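Long-range contacts in sigma regulatory family protein-PP2C phosphatase (Chlamydia trachomatis serovar L2, PDB 6MAB), which probably senses TCA-cycle intermediates through this periplasmic domain and probably acts, in the whole membrane protein, as a PP2C-type phosphatase: residues Q30-N35 and A115-S120; S43-L48 and E65-S70; I75-K80 and G144-L149; L187-I192 and P213-R218; F235-T240 and L257-K262. One frame throughout, in Å; residues are numbered along the deposited sequence. Where two conformers were deposited one is given.

Contact 1. Residues Q30-N35 and A115-S120; sequences QTIPLN and ATLRHS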
# COMPACT_ATOMS: atom_id res chain seq x y z
N GLN A 30 -0.40 -10.55 -7.09
CA GLN A 30 -1.49 -11.25 -7.74
C GLN A 30 -2.87 -10.71 -7.34
O GLN A 30 -3.83 -10.89 -8.10
CB GLN A 30 -1.40 -12.74 -7.42
CG GLN A 30 -0.15 -13.41 -7.96
CD GLN A 30 0.02 -13.16 -9.46
OE1 GLN A 30 1.07 -12.73 -9.92
NE2 GLN A 30 -1.04 -13.42 -10.23
N THR A 31 -2.97 -10.01 -6.21
CA THR A 31 -4.26 -9.63 -5.64
C THR A 31 -4.54 -8.14 -5.62
O THR A 31 -5.71 -7.75 -5.66
CB THR A 31 -4.37 -10.16 -4.21
OG1 THR A 31 -3.26 -9.70 -3.44
CG2 THR A 31 -4.38 -11.68 -4.19
N ILE A 32 -3.53 -7.27 -5.57
CA ILE A 32 -3.79 -5.83 -5.49
C ILE A 32 -3.99 -5.15 -6.85
O ILE A 32 -5.01 -4.45 -7.04
CB ILE A 32 -2.68 -5.13 -4.70
CG1 ILE A 32 -2.66 -5.64 -3.26
CG2 ILE A 32 -2.88 -3.61 -4.73
CD1 ILE A 32 -3.90 -5.38 -2.46
N PRO A 33 -3.06 -5.27 -7.83
CA PRO A 33 -3.12 -4.42 -9.03
C PRO A 33 -4.05 -4.96 -10.11
O PRO A 33 -3.64 -5.31 -11.23
CB PRO A 33 -1.65 -4.39 -9.46
CG PRO A 33 -1.16 -5.78 -9.14
CD PRO A 33 -1.87 -6.14 -7.84
N LEU A 34 -5.34 -5.02 -9.77
CA LEU A 34 -6.40 -5.53 -10.64
C LEU A 34 -7.12 -4.42 -11.41
O LEU A 34 -8.30 -4.57 -11.78
CB LEU A 34 -7.39 -6.34 -9.81
CG LEU A 34 -6.76 -7.53 -9.07
CD1 LEU A 34 -7.83 -8.28 -8.28
CD2 LEU A 34 -6.01 -8.46 -10.02
N ASN A 35 -6.38 -3.34 -11.71
CA ASN A 35 -6.92 -2.19 -12.41
C ASN A 35 -7.63 -2.57 -13.70
O ASN A 35 -8.73 -2.07 -13.98
CB ASN A 35 -5.80 -1.21 -12.71
CG ASN A 35 -5.09 -0.75 -11.44
OD1 ASN A 35 -4.44 -1.55 -10.75
ND2 ASN A 35 -5.20 0.54 -11.13
N ALA A 115 -1.30 1.17 -8.67
CA ALA A 115 -1.91 0.51 -7.53
C ALA A 115 -0.97 0.64 -6.35
O ALA A 115 0.22 0.36 -6.48
CB ALA A 115 -2.20 -0.96 -7.82
N THR A 116 -1.48 1.08 -5.21
CA THR A 116 -0.61 1.25 -4.05
C THR A 116 -1.44 1.04 -2.79
O THR A 116 -2.63 0.75 -2.86
CB THR A 116 0.09 2.60 -4.09
OG1 THR A 116 1.11 2.64 -3.09
CG2 THR A 116 -0.89 3.75 -3.95
N LEU A 117 -0.77 1.09 -1.65
CA LEU A 117 -1.42 0.99 -0.35
C LEU A 117 -1.27 2.30 0.40
O LEU A 117 -0.20 2.91 0.39
CB LEU A 117 -0.81 -0.13 0.48
CG LEU A 117 -0.88 -1.52 -0.15
CD1 LEU A 117 -0.13 -2.53 0.71
CD2 LEU A 117 -2.29 -1.97 -0.36
N ARG A 118 -2.36 2.72 1.06
CA ARG A 118 -2.38 3.92 1.90
C ARG A 118 -3.19 3.61 3.15
O ARG A 118 -4.14 2.83 3.12
CB ARG A 118 -2.97 5.16 1.19
CG ARG A 118 -2.22 5.60 -0.07
CD ARG A 118 -0.80 6.05 0.26
NE ARG A 118 0.01 6.33 -0.94
CZ ARG A 118 0.12 7.52 -1.49
NH1 ARG A 118 -0.54 8.55 -0.97
NH2 ARG A 118 0.90 7.70 -2.54
N HIS A 119 -2.80 4.24 4.24
CA HIS A 119 -3.58 4.16 5.47
C HIS A 119 -4.76 5.10 5.34
O HIS A 119 -4.63 6.21 4.83
CB HIS A 119 -2.70 4.55 6.65
CG HIS A 119 -3.21 4.09 7.96
ND1 HIS A 119 -4.28 4.70 8.60
CD2 HIS A 119 -2.79 3.11 8.79
CE1 HIS A 119 -4.50 4.09 9.75
NE2 HIS A 119 -3.61 3.12 9.89
N SER A 120 -5.93 4.67 5.81
CA SER A 120 -7.12 5.49 5.68
C SER A 120 -7.12 6.69 6.60
O SER A 120 -7.91 7.62 6.40
CB SER A 120 -8.36 4.65 5.99
OG SER A 120 -8.34 4.30 7.35
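Ala115 packs against Pro33 and Asn35 where the chain leaves the long helix 2-31. The methyl group of Ala115 is the dense point. Ala115 CB lies 3.8 Å from Pro33 CB. Asn35 OD1 is 3.7 Å from the same Ala115 CB. Asn35 is turned to this spot with CG anti to its carbonyl carbon (chi1 -58°). Its other amide atom, ND2, is taken by Thr132 OG1 and by Leu114 O, the residue just before Ala115. That fixes the amide beside strand 113-119. Ile32 adds CG2, 4.1 Å from Ala115 CB. The link 32-34 is an inverse gamma turn centred on Pro33, with Leu34 N bonded to Ile32 O at 2.8 Å. Leu34 is then the N-cap of helix 35-45. The turn is thus the joint between two helices, and it is set against an outermost strand of the five-stranded antiparallel sheet. Further along the strand the fit is looser. Ile32 CD1 and Leu117 CD2 stand 4.3 Å apart, with Leu155 of helix 153-160 and Met252 also touching Ile32. On the loose side, Pro33 is partly open to solvent.

Contact 2. Residues S43-L48 and E65-S70; sequences SEIFDL and EKIFHS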
# COMPACT_ATOMS: atom_id res chain seq x y z
N SER A 43 -16.73 -0.53 -17.18
CA SER A 43 -17.07 -0.11 -18.53
C SER A 43 -18.19 -0.96 -19.11
O SER A 43 -18.98 -0.48 -19.93
CB SER A 43 -15.84 -0.20 -19.44
OG SER A 43 -14.88 0.76 -19.05
N GLU A 44 -18.25 -2.23 -18.71
CA GLU A 44 -19.29 -3.13 -19.19
C GLU A 44 -20.64 -2.74 -18.60
O GLU A 44 -21.67 -3.03 -19.21
CB GLU A 44 -18.93 -4.57 -18.82
CG GLU A 44 -19.82 -5.66 -19.38
CD GLU A 44 -19.17 -7.04 -19.25
OE1 GLU A 44 -18.02 -7.21 -19.72
OE2 GLU A 44 -19.78 -7.95 -18.66
N ILE A 45 -20.63 -2.06 -17.46
CA ILE A 45 -21.85 -1.61 -16.80
C ILE A 45 -22.23 -0.21 -17.25
O ILE A 45 -23.38 0.03 -17.61
CB ILE A 45 -21.67 -1.67 -15.27
CG1 ILE A 45 -21.38 -3.11 -14.83
CG2 ILE A 45 -22.90 -1.13 -14.56
CD1 ILE A 45 -20.99 -3.25 -13.37
N PHE A 46 -21.27 0.72 -17.21
CA PHE A 46 -21.48 2.11 -17.59
C PHE A 46 -20.60 2.47 -18.78
O PHE A 46 -19.38 2.28 -18.73
CB PHE A 46 -21.17 3.02 -16.41
CG PHE A 46 -21.79 2.57 -15.14
CD1 PHE A 46 -23.13 2.79 -14.89
CD2 PHE A 46 -21.05 1.88 -14.20
CE1 PHE A 46 -23.71 2.37 -13.70
CE2 PHE A 46 -21.61 1.45 -13.02
CZ PHE A 46 -22.95 1.69 -12.77
N ASP A 47 -21.21 3.03 -19.83
CA ASP A 47 -20.50 3.27 -21.08
C ASP A 47 -19.56 4.47 -20.98
O ASP A 47 -20.00 5.59 -20.71
CB ASP A 47 -21.49 3.49 -22.22
CG ASP A 47 -20.81 3.81 -23.53
OD1 ASP A 47 -19.85 3.09 -23.88
OD2 ASP A 47 -21.22 4.78 -24.20
N LEU A 48 -18.27 4.25 -21.22
CA LEU A 48 -17.28 5.32 -21.18
C LEU A 48 -16.86 5.80 -22.56
O LEU A 48 -15.95 6.63 -22.66
CB LEU A 48 -16.05 4.87 -20.40
CG LEU A 48 -16.15 4.84 -18.87
CD1 LEU A 48 -14.87 4.28 -18.26
CD2 LEU A 48 -16.43 6.23 -18.32
N GLU A 65 -23.48 3.25 -6.39
CA GLU A 65 -23.66 2.85 -5.00
C GLU A 65 -24.38 1.51 -4.88
O GLU A 65 -23.98 0.65 -4.08
CB GLU A 65 -24.45 3.94 -4.28
CG GLU A 65 -24.72 3.65 -2.83
CD GLU A 65 -25.69 4.63 -2.24
OE1 GLU A 65 -26.75 4.87 -2.86
OE2 GLU A 65 -25.39 5.17 -1.16
N LYS A 66 -25.48 1.32 -5.61
CA LYS A 66 -26.25 0.08 -5.48
C LYS A 66 -25.39 -1.13 -5.82
O LYS A 66 -25.50 -2.18 -5.16
CB LYS A 66 -27.49 0.12 -6.38
CG LYS A 66 -28.67 0.85 -5.79
N ILE A 67 -24.53 -1.01 -6.82
CA ILE A 67 -23.73 -2.13 -7.28
C ILE A 67 -22.52 -2.36 -6.37
O ILE A 67 -22.22 -3.50 -6.00
CB ILE A 67 -23.29 -1.91 -8.74
CG1 ILE A 67 -24.51 -1.86 -9.66
CG2 ILE A 67 -22.29 -3.00 -9.16
CD1 ILE A 67 -24.19 -1.40 -11.07
N PHE A 68 -21.80 -1.29 -6.02
CA PHE A 68 -20.46 -1.41 -5.47
C PHE A 68 -20.32 -1.06 -4.00
O PHE A 68 -19.23 -1.24 -3.45
CB PHE A 68 -19.48 -0.54 -6.27
CG PHE A 68 -19.25 -1.01 -7.67
CD1 PHE A 68 -18.62 -2.20 -7.91
CD2 PHE A 68 -19.67 -0.26 -8.74
CE1 PHE A 68 -18.40 -2.64 -9.20
CE2 PHE A 68 -19.45 -0.69 -10.03
CZ PHE A 68 -18.82 -1.88 -10.25
N HIS A 69 -21.38 -0.58 -3.34
CA HIS A 69 -21.24 -0.16 -1.94
C HIS A 69 -20.73 -1.30 -1.08
O HIS A 69 -19.99 -1.07 -0.12
CB HIS A 69 -22.57 0.35 -1.38
CG HIS A 69 -23.55 -0.74 -1.03
ND1 HIS A 69 -24.31 -1.41 -1.97
CD2 HIS A 69 -23.90 -1.26 0.17
CE1 HIS A 69 -25.07 -2.30 -1.36
NE2 HIS A 69 -24.85 -2.23 -0.06
N SER A 70 -21.10 -2.54 -1.41
CA SER A 70 -20.78 -3.69 -0.57
C SER A 70 -19.39 -4.25 -0.84
O SER A 70 -18.89 -5.02 -0.02
CB SER A 70 -21.82 -4.79 -0.77
OG SER A 70 -21.83 -5.20 -2.14
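Ile45, the last residue of helix 35-45, and Phe46 just after it meet Ile67 and Phe68, in the last part of helix 58-68. This is helix-end packing, about 24 Å from the centre of the chain. Ile45 meets Ile67 and Phe68 tip to tip, and Phe46 meets Ile67 in the same way. Ile67 CD1 is shared: it lies 3.7 Å from Ile45 CG2 and 3.7 Å from Phe46 CZ. Ile67 CG1 sits anti to the carbonyl carbon (chi1 -63°), and CD1 follows on an extended chain (chi2 169°). Ile45 uses its other branch on the second ring, with Ile45 CD1 4.0 Å from Phe68 CZ. The two phenyl rings approach each other at their edges, Phe46 CE2 to Phe68 CE2 at 4.3 Å. A neighbour within each segment lies over one face of each ring. Ile67 CG2 stands 3.6 Å above the centre of the Phe68 ring. Ile45 CG2 lies over one face of the Phe46 ring, offset toward its rim. Phe46 also touches Leu60 and Met64, and Phe68 touches Leu41. Every atom that meets across this contact is carbon, so the two helix ends are joined by apolar packing and not by directional polar bonds.

Contact 3. Residues I75-K80 and G144-L149; sequences ISLVKK and GVLYTL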
# COMPACT_ATOMS: atom_id res chain seq x y z
N ILE A 75 -15.74 3.65 -5.26
CA ILE A 75 -15.35 3.71 -6.66
C ILE A 75 -15.86 5.03 -7.24
O ILE A 75 -17.04 5.36 -7.09
CB ILE A 75 -15.88 2.50 -7.45
CG1 ILE A 75 -15.53 2.65 -8.91
CG2 ILE A 75 -17.38 2.36 -7.29
CD1 ILE A 75 -15.64 1.36 -9.67
N SER A 76 -14.95 5.80 -7.85
CA SER A 76 -15.24 7.15 -8.32
C SER A 76 -14.71 7.39 -9.73
O SER A 76 -13.61 6.97 -10.07
CB SER A 76 -14.62 8.21 -7.39
OG SER A 76 -15.22 8.17 -6.11
N LEU A 77 -15.52 8.09 -10.52
CA LEU A 77 -15.08 8.67 -11.77
C LEU A 77 -14.66 10.10 -11.50
O LEU A 77 -15.48 10.92 -11.06
CB LEU A 77 -16.19 8.66 -12.81
CG LEU A 77 -16.61 7.40 -13.53
CD1 LEU A 77 -17.74 7.80 -14.48
CD2 LEU A 77 -15.42 6.81 -14.27
N VAL A 78 -13.40 10.40 -11.79
CA VAL A 78 -12.77 11.67 -11.47
C VAL A 78 -12.45 12.35 -12.79
O VAL A 78 -11.61 11.87 -13.56
CB VAL A 78 -11.52 11.48 -10.61
CG1 VAL A 78 -10.98 12.86 -10.13
CG2 VAL A 78 -11.84 10.59 -9.44
N LYS A 79 -13.12 13.47 -13.06
CA LYS A 79 -12.91 14.17 -14.32
C LYS A 79 -11.62 14.96 -14.23
O LYS A 79 -11.33 15.59 -13.21
CB LYS A 79 -14.08 15.11 -14.61
CG LYS A 79 -13.90 15.94 -15.85
CD LYS A 79 -15.09 16.88 -16.04
CE LYS A 79 -14.91 17.75 -17.27
NZ LYS A 79 -14.89 16.93 -18.52
N LYS A 80 -10.83 14.92 -15.29
CA LYS A 80 -9.73 15.86 -15.45
C LYS A 80 -10.28 17.08 -16.17
O LYS A 80 -10.61 17.03 -17.36
CB LYS A 80 -8.57 15.22 -16.22
CG LYS A 80 -7.28 16.04 -16.19
CD LYS A 80 -6.24 15.39 -17.08
CE LYS A 80 -4.92 16.14 -17.10
NZ LYS A 80 -3.97 15.47 -18.03
N GLY A 144 -9.98 11.54 -17.53
CA GLY A 144 -10.31 11.37 -16.13
C GLY A 144 -9.62 10.14 -15.60
O GLY A 144 -8.81 9.51 -16.30
N VAL A 145 -9.96 9.80 -14.37
CA VAL A 145 -9.35 8.69 -13.66
C VAL A 145 -10.45 7.89 -12.99
O VAL A 145 -11.37 8.46 -12.40
CB VAL A 145 -8.32 9.20 -12.63
CG1 VAL A 145 -7.81 8.05 -11.75
CG2 VAL A 145 -7.16 9.88 -13.36
N LEU A 146 -10.37 6.56 -13.11
CA LEU A 146 -11.21 5.66 -12.32
C LEU A 146 -10.46 5.35 -11.03
O LEU A 146 -9.37 4.75 -11.05
CB LEU A 146 -11.53 4.37 -13.08
CG LEU A 146 -12.43 3.40 -12.32
CD1 LEU A 146 -13.79 4.03 -12.04
CD2 LEU A 146 -12.62 2.11 -13.09
N TYR A 147 -11.02 5.82 -9.91
CA TYR A 147 -10.39 5.81 -8.60
C TYR A 147 -11.14 4.82 -7.70
O TYR A 147 -12.35 4.96 -7.52
CB TYR A 147 -10.46 7.23 -8.05
CG TYR A 147 -9.91 7.48 -6.66
CD1 TYR A 147 -10.67 7.25 -5.54
CD2 TYR A 147 -8.63 8.01 -6.49
CE1 TYR A 147 -10.17 7.51 -4.25
CE2 TYR A 147 -8.12 8.27 -5.22
CZ TYR A 147 -8.90 8.02 -4.11
OH TYR A 147 -8.42 8.29 -2.84
N THR A 148 -10.44 3.82 -7.17
CA THR A 148 -11.07 2.86 -6.27
C THR A 148 -10.26 2.70 -4.98
O THR A 148 -9.02 2.78 -4.97
CB THR A 148 -11.31 1.48 -6.90
OG1 THR A 148 -10.08 0.95 -7.36
CG2 THR A 148 -12.28 1.58 -8.07
N LEU A 149 -11.01 2.50 -3.89
CA LEU A 149 -10.49 2.21 -2.56
C LEU A 149 -11.10 0.89 -2.08
O LEU A 149 -12.33 0.75 -2.07
CB LEU A 149 -10.85 3.31 -1.57
CG LEU A 149 -10.41 4.74 -1.88
CD1 LEU A 149 -10.94 5.69 -0.81
CD2 LEU A 149 -8.89 4.87 -1.99
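Ser76 and Tyr147 pair across two neighbouring strands, 74-80 and 142-151, of a five-stranded antiparallel sheet. Its strand order 2-1-5-4-3 is consistent with a PAS- or Cache-like sensor domain. Backbone bonds come first. Ser76 and Tyr147 bond in both directions, and Tyr147 N to Ser76 O is almost straight (2.8 Å, 178°). Val78 and Val145 do the same two residues on, with Val78 N 2.9 Å from Val145 O. Weaker CA-H...O contacts lie between, such as Ile75 CA to Tyr147 O at 3.4 Å. Apolar packing splits over the two faces. On the face of Ile75, Leu77 and Leu146, Ile75 CG1 runs alongside Thr148 CG2 at 3.5 Å. Leu146 CD1 comes within 3.8 Å of Ile75 CG1 and also nears Leu77 CD2. Phe42 and Leu39 of helix 35-45 cover this face. On the other face Val78 CG2 meets Tyr147 CB at 3.9 Å. The ring of Tyr147 leads off to an edge-to-face pair with Tyr101, and Ser76 OG is bonded to Glu74 and Ser91. At the Lys79-Gly144 pair the backbones are closest, with Lys79 CA 4.2 Å from Gly144 CA.

Contact 4. Residues L187-I192 and P213-R218; sequences LDLVSI and PHLLLR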
# COMPACT_ATOMS: atom_id res chain seq x y z
N LEU A 187 3.58 -1.40 16.08
CA LEU A 187 4.42 -0.81 15.06
C LEU A 187 3.65 -0.01 14.03
O LEU A 187 4.28 0.57 13.13
CB LEU A 187 5.21 -1.89 14.31
CG LEU A 187 5.98 -2.88 15.19
CD1 LEU A 187 6.73 -3.86 14.30
CD2 LEU A 187 6.94 -2.15 16.12
N ASP A 188 2.33 0.02 14.10
CA ASP A 188 1.56 0.70 13.08
C ASP A 188 1.85 2.21 13.11
O ASP A 188 1.85 2.85 14.17
CB ASP A 188 0.06 0.43 13.26
CG ASP A 188 -0.33 -1.02 12.95
OD1 ASP A 188 0.52 -1.87 12.62
OD2 ASP A 188 -1.53 -1.29 13.06
N LEU A 189 2.15 2.74 11.92
CA LEU A 189 2.45 4.16 11.70
C LEU A 189 3.64 4.63 12.54
O LEU A 189 3.62 5.69 13.14
CB LEU A 189 1.22 5.04 11.93
CG LEU A 189 0.03 4.76 10.99
CD1 LEU A 189 -1.16 5.66 11.32
CD2 LEU A 189 0.44 4.95 9.53
N VAL A 190 4.69 3.82 12.53
CA VAL A 190 5.98 4.10 13.14
C VAL A 190 7.01 4.09 12.03
O VAL A 190 6.90 3.33 11.06
CB VAL A 190 6.31 3.05 14.23
CG1 VAL A 190 7.72 3.21 14.75
CG2 VAL A 190 5.27 3.17 15.38
N SER A 191 8.03 4.94 12.18
CA SER A 191 9.13 5.02 11.23
C SER A 191 10.17 3.93 11.46
O SER A 191 10.58 3.66 12.59
CB SER A 191 9.80 6.38 11.33
OG SER A 191 10.93 6.42 10.47
N ILE A 192 10.65 3.33 10.36
CA ILE A 192 11.76 2.39 10.46
C ILE A 192 13.14 3.04 10.53
O ILE A 192 14.13 2.32 10.70
CB ILE A 192 11.80 1.44 9.26
CG1 ILE A 192 12.09 2.22 7.97
CG2 ILE A 192 10.48 0.67 9.17
CD1 ILE A 192 12.42 1.33 6.78
N PRO A 213 0.09 15.48 14.34
CA PRO A 213 1.32 15.69 15.11
C PRO A 213 1.65 14.57 16.07
O PRO A 213 2.84 14.35 16.37
CB PRO A 213 1.06 17.00 15.87
CG PRO A 213 -0.17 17.58 15.31
CD PRO A 213 -0.92 16.52 14.61
N HIS A 214 0.65 13.86 16.61
CA HIS A 214 0.98 12.84 17.59
C HIS A 214 1.84 11.76 16.96
O HIS A 214 2.65 11.14 17.65
CB HIS A 214 -0.29 12.25 18.21
CG HIS A 214 -1.06 11.35 17.31
ND1 HIS A 214 -1.96 11.82 16.37
CD2 HIS A 214 -1.08 10.00 17.20
CE1 HIS A 214 -2.50 10.81 15.73
NE2 HIS A 214 -1.98 9.69 16.21
N LEU A 215 1.72 11.54 15.64
CA LEU A 215 2.56 10.53 15.02
C LEU A 215 4.04 10.89 15.03
O LEU A 215 4.88 9.98 14.96
CB LEU A 215 2.10 10.27 13.59
CG LEU A 215 0.70 9.66 13.49
CD1 LEU A 215 0.33 9.54 12.01
CD2 LEU A 215 0.62 8.29 14.15
N LEU A 216 4.38 12.18 15.12
CA LEU A 216 5.77 12.58 15.10
C LEU A 216 6.43 12.43 16.47
O LEU A 216 7.60 12.80 16.63
CB LEU A 216 5.90 14.01 14.60
CG LEU A 216 5.16 14.26 13.28
CD1 LEU A 216 5.19 15.72 12.93
CD2 LEU A 216 5.75 13.43 12.15
N LEU A 217 5.72 11.88 17.44
CA LEU A 217 6.29 11.58 18.74
C LEU A 217 6.51 10.09 18.97
O LEU A 217 7.07 9.72 20.01
CB LEU A 217 5.40 12.12 19.85
CG LEU A 217 5.31 13.65 19.90
CD1 LEU A 217 4.40 14.08 21.02
CD2 LEU A 217 6.68 14.28 20.08
N ARG A 218 6.13 9.23 18.04
CA ARG A 218 6.31 7.80 18.25
C ARG A 218 7.78 7.41 18.03
O ARG A 218 8.33 7.70 16.96
CB ARG A 218 5.40 7.03 17.30
CG ARG A 218 3.93 7.23 17.58
CD ARG A 218 3.02 6.31 16.77
NE ARG A 218 1.64 6.48 17.20
CZ ARG A 218 0.60 5.87 16.63
NH1 ARG A 218 0.78 5.05 15.60
NH2 ARG A 218 -0.62 6.09 17.10
O HOH W 1 5.46 7.75 13.64
O HOH W 2 8.02 6.87 14.34
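Arg218, just after the 3-10 segment 213-217, meets Asp188, Leu189 and Val190. Both segments belong to the long connection between strands 179-182 and 224-225 of the second sheet. The side chain leaves with CB directed toward the loop and CG anti to the carbonyl carbon (chi1 -65°). From CG to NE the chain is extended. Arg218 CD passes Val190 CG2 at 4.1 Å, the two side chains crossing at about a right angle. Arg218 CD also lies 3.7 Å from Leu189 O. At the tip, Arg218 NH1 comes to 2.8 Å from Asp188 O, which sits at the edge of the guanidinium. Arg218 NH1 is also 3.7 Å from Leu189 CB. NH2 lies at the edge of the His214 ring, in its plane. One face of the guanidinium is covered by Leu215 CD2, 3.4 Å above its centre. The same methyl touches Leu189 CB, so Leu215 packs on both the loop and the arginine. The Asp188 carboxylate turns elsewhere, to Ala182 N. Two waters join the backbones. One donates to both Leu189 O and Leu215 O. The other accepts from Ser191 N at 2.9 Å and donates to Arg218 O at 2.8 Å.

Contact 5. Residues F235-T240 and L257-K262; sequences FCIGNT and LTYEEK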
# COMPACT_ATOMS: atom_id res chain seq x y z
N PHE A 235 16.60 -4.76 14.81
CA PHE A 235 15.92 -3.71 15.56
C PHE A 235 15.37 -4.34 16.83
O PHE A 235 15.45 -5.55 17.02
CB PHE A 235 14.82 -3.04 14.72
CG PHE A 235 13.73 -3.95 14.28
CD1 PHE A 235 13.91 -4.80 13.19
CD2 PHE A 235 12.49 -3.92 14.91
CE1 PHE A 235 12.89 -5.63 12.76
CE2 PHE A 235 11.47 -4.74 14.50
CZ PHE A 235 11.65 -5.58 13.40
N CYS A 236 14.84 -3.50 17.71
CA CYS A 236 14.25 -3.95 18.96
C CYS A 236 12.78 -3.57 19.01
O CYS A 236 12.37 -2.51 18.50
CB CYS A 236 14.98 -3.36 20.16
SG CYS A 236 16.63 -4.03 20.37
N ILE A 237 11.98 -4.44 19.63
CA ILE A 237 10.59 -4.16 19.98
C ILE A 237 10.49 -4.34 21.48
O ILE A 237 10.66 -5.45 21.99
CB ILE A 237 9.60 -5.09 19.28
CG1 ILE A 237 9.72 -4.92 17.78
CG2 ILE A 237 8.17 -4.75 19.73
CD1 ILE A 237 8.85 -5.93 16.99
N GLY A 238 10.23 -3.24 22.19
CA GLY A 238 10.28 -3.31 23.64
C GLY A 238 11.67 -3.77 24.00
O GLY A 238 12.67 -3.23 23.52
N ASN A 239 11.77 -4.83 24.79
CA ASN A 239 13.07 -5.36 25.16
C ASN A 239 13.54 -6.53 24.30
O ASN A 239 14.53 -7.18 24.64
CB ASN A 239 13.05 -5.78 26.63
CG ASN A 239 13.15 -4.59 27.56
OD1 ASN A 239 12.16 -4.16 28.14
ND2 ASN A 239 14.36 -4.05 27.69
N THR A 240 12.90 -6.78 23.16
CA THR A 240 13.15 -8.01 22.40
C THR A 240 13.88 -7.69 21.11
O THR A 240 13.36 -6.93 20.28
CB THR A 240 11.84 -8.73 22.09
OG1 THR A 240 11.15 -8.97 23.31
CG2 THR A 240 12.09 -10.03 21.39
N LEU A 257 8.46 -5.92 5.11
CA LEU A 257 9.45 -6.28 6.12
C LEU A 257 8.97 -7.56 6.79
O LEU A 257 7.92 -7.57 7.42
CB LEU A 257 9.60 -5.16 7.17
CG LEU A 257 10.40 -5.54 8.42
CD1 LEU A 257 11.87 -5.73 8.16
CD2 LEU A 257 10.19 -4.44 9.48
N THR A 258 9.72 -8.66 6.64
CA THR A 258 9.46 -9.81 7.50
C THR A 258 10.44 -9.78 8.67
O THR A 258 11.55 -9.27 8.54
CB THR A 258 9.56 -11.12 6.74
OG1 THR A 258 10.79 -11.13 6.02
CG2 THR A 258 8.38 -11.24 5.77
N TYR A 259 10.02 -10.28 9.82
CA TYR A 259 10.88 -10.18 11.00
C TYR A 259 10.52 -11.29 11.97
O TYR A 259 9.44 -11.89 11.89
CB TYR A 259 10.79 -8.77 11.66
CG TYR A 259 9.42 -8.39 12.25
CD1 TYR A 259 8.41 -7.89 11.44
CD2 TYR A 259 9.16 -8.53 13.61
CE1 TYR A 259 7.15 -7.55 11.96
CE2 TYR A 259 7.90 -8.18 14.14
CZ TYR A 259 6.92 -7.70 13.29
OH TYR A 259 5.66 -7.38 13.78
N GLU A 260 11.45 -11.55 12.88
CA GLU A 260 11.35 -12.64 13.83
C GLU A 260 12.29 -12.34 14.99
O GLU A 260 13.29 -11.63 14.82
CB GLU A 260 11.72 -13.97 13.16
CG GLU A 260 11.69 -15.19 14.08
CD GLU A 260 10.33 -15.44 14.72
OE1 GLU A 260 9.92 -14.66 15.64
OE2 GLU A 260 9.66 -16.42 14.31
N GLU A 261 11.97 -12.87 16.16
CA GLU A 261 12.89 -12.75 17.29
C GLU A 261 14.24 -13.34 16.93
O GLU A 261 14.33 -14.44 16.39
CB GLU A 261 12.30 -13.43 18.52
CG GLU A 261 11.02 -12.79 19.00
CD GLU A 261 10.43 -13.48 20.20
OE1 GLU A 261 11.20 -13.95 21.06
OE2 GLU A 261 9.19 -13.55 20.27
N LYS A 262 15.30 -12.60 17.23
CA LYS A 262 16.65 -13.10 16.99
C LYS A 262 16.88 -14.46 17.65
O LYS A 262 17.55 -15.34 17.08
CB LYS A 262 17.66 -12.07 17.50
CG LYS A 262 19.10 -12.45 17.29
CD LYS A 262 20.03 -11.29 17.68
CE LYS A 262 21.38 -11.74 18.14
NZ LYS A 262 22.15 -10.57 18.66
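Phe235 turns its ring edge toward the face of Tyr259 in an offset edge-to-face pair. The two residues sit on strands 232-237 and 254-261 of the six-stranded antiparallel sheet, with strand 240-249 running between them. The ring centroids are 5.7 Å apart and the planes meet at 62°. Phe235 CZ does the touching, 3.7 Å from Tyr259 CB, which lies near the plane of the Phe235 ring. Tyr259 CG has the crowded position between backbone N and carbonyl carbon (chi1 65°), which puts it at that edge too, 3.8 Å from Phe235 CZ. Leu257 CD2 approaches Phe235 CZ obliquely at 4.3 Å. The Tyr259 ring is met obliquely at CE2 by Ile237 CD1. Met242 of strand 240-249 touches both aromatic side chains. The short strand segments are 9.3 Å apart at closest approach, so side chains must span the gap. Tyr259 OH is bonded to Asp184. A type II' turn from Ile237 to Thr240 closes the hairpin of strands 232-237 and 240-249, with bonds both ways between Ile237 and Thr240. At the end of the turn, Thr240 CG2 meets Glu261 CG at 3.8 Å. Glu261 is the N-cap of helix 262-267. Glu261 N is bonded to Glu260 OE1 at 2.8 Å (angle 148°), on the OE1 lone pair that faces away from the other carboxylate oxygen.

Overall arrangement
The contacts spread over two sheet units, consistent with a tandem Cache-like periplasmic sensor. Contacts 2 and 3 lie together in the first, with centres about 12 Å apart. They touch where Phe68 CB meets Ile75 CG2 at 3.7 Å. Contact 1 reaches an outermost strand of the same sheet as contact 3, about 15 Å from it between centres. Contacts 4 and 5 belong to the second unit, about 17 Å apart between centres. They touch where Leu187 CD1 lies 3.7 Å from Tyr259 OH. One place where the units meet is His119 CD2 on Leu189 CD2, at 3.8 Å, joining contacts 1 and 4. Contacts 2 and 5 are farthest apart, about 44 Å between centres.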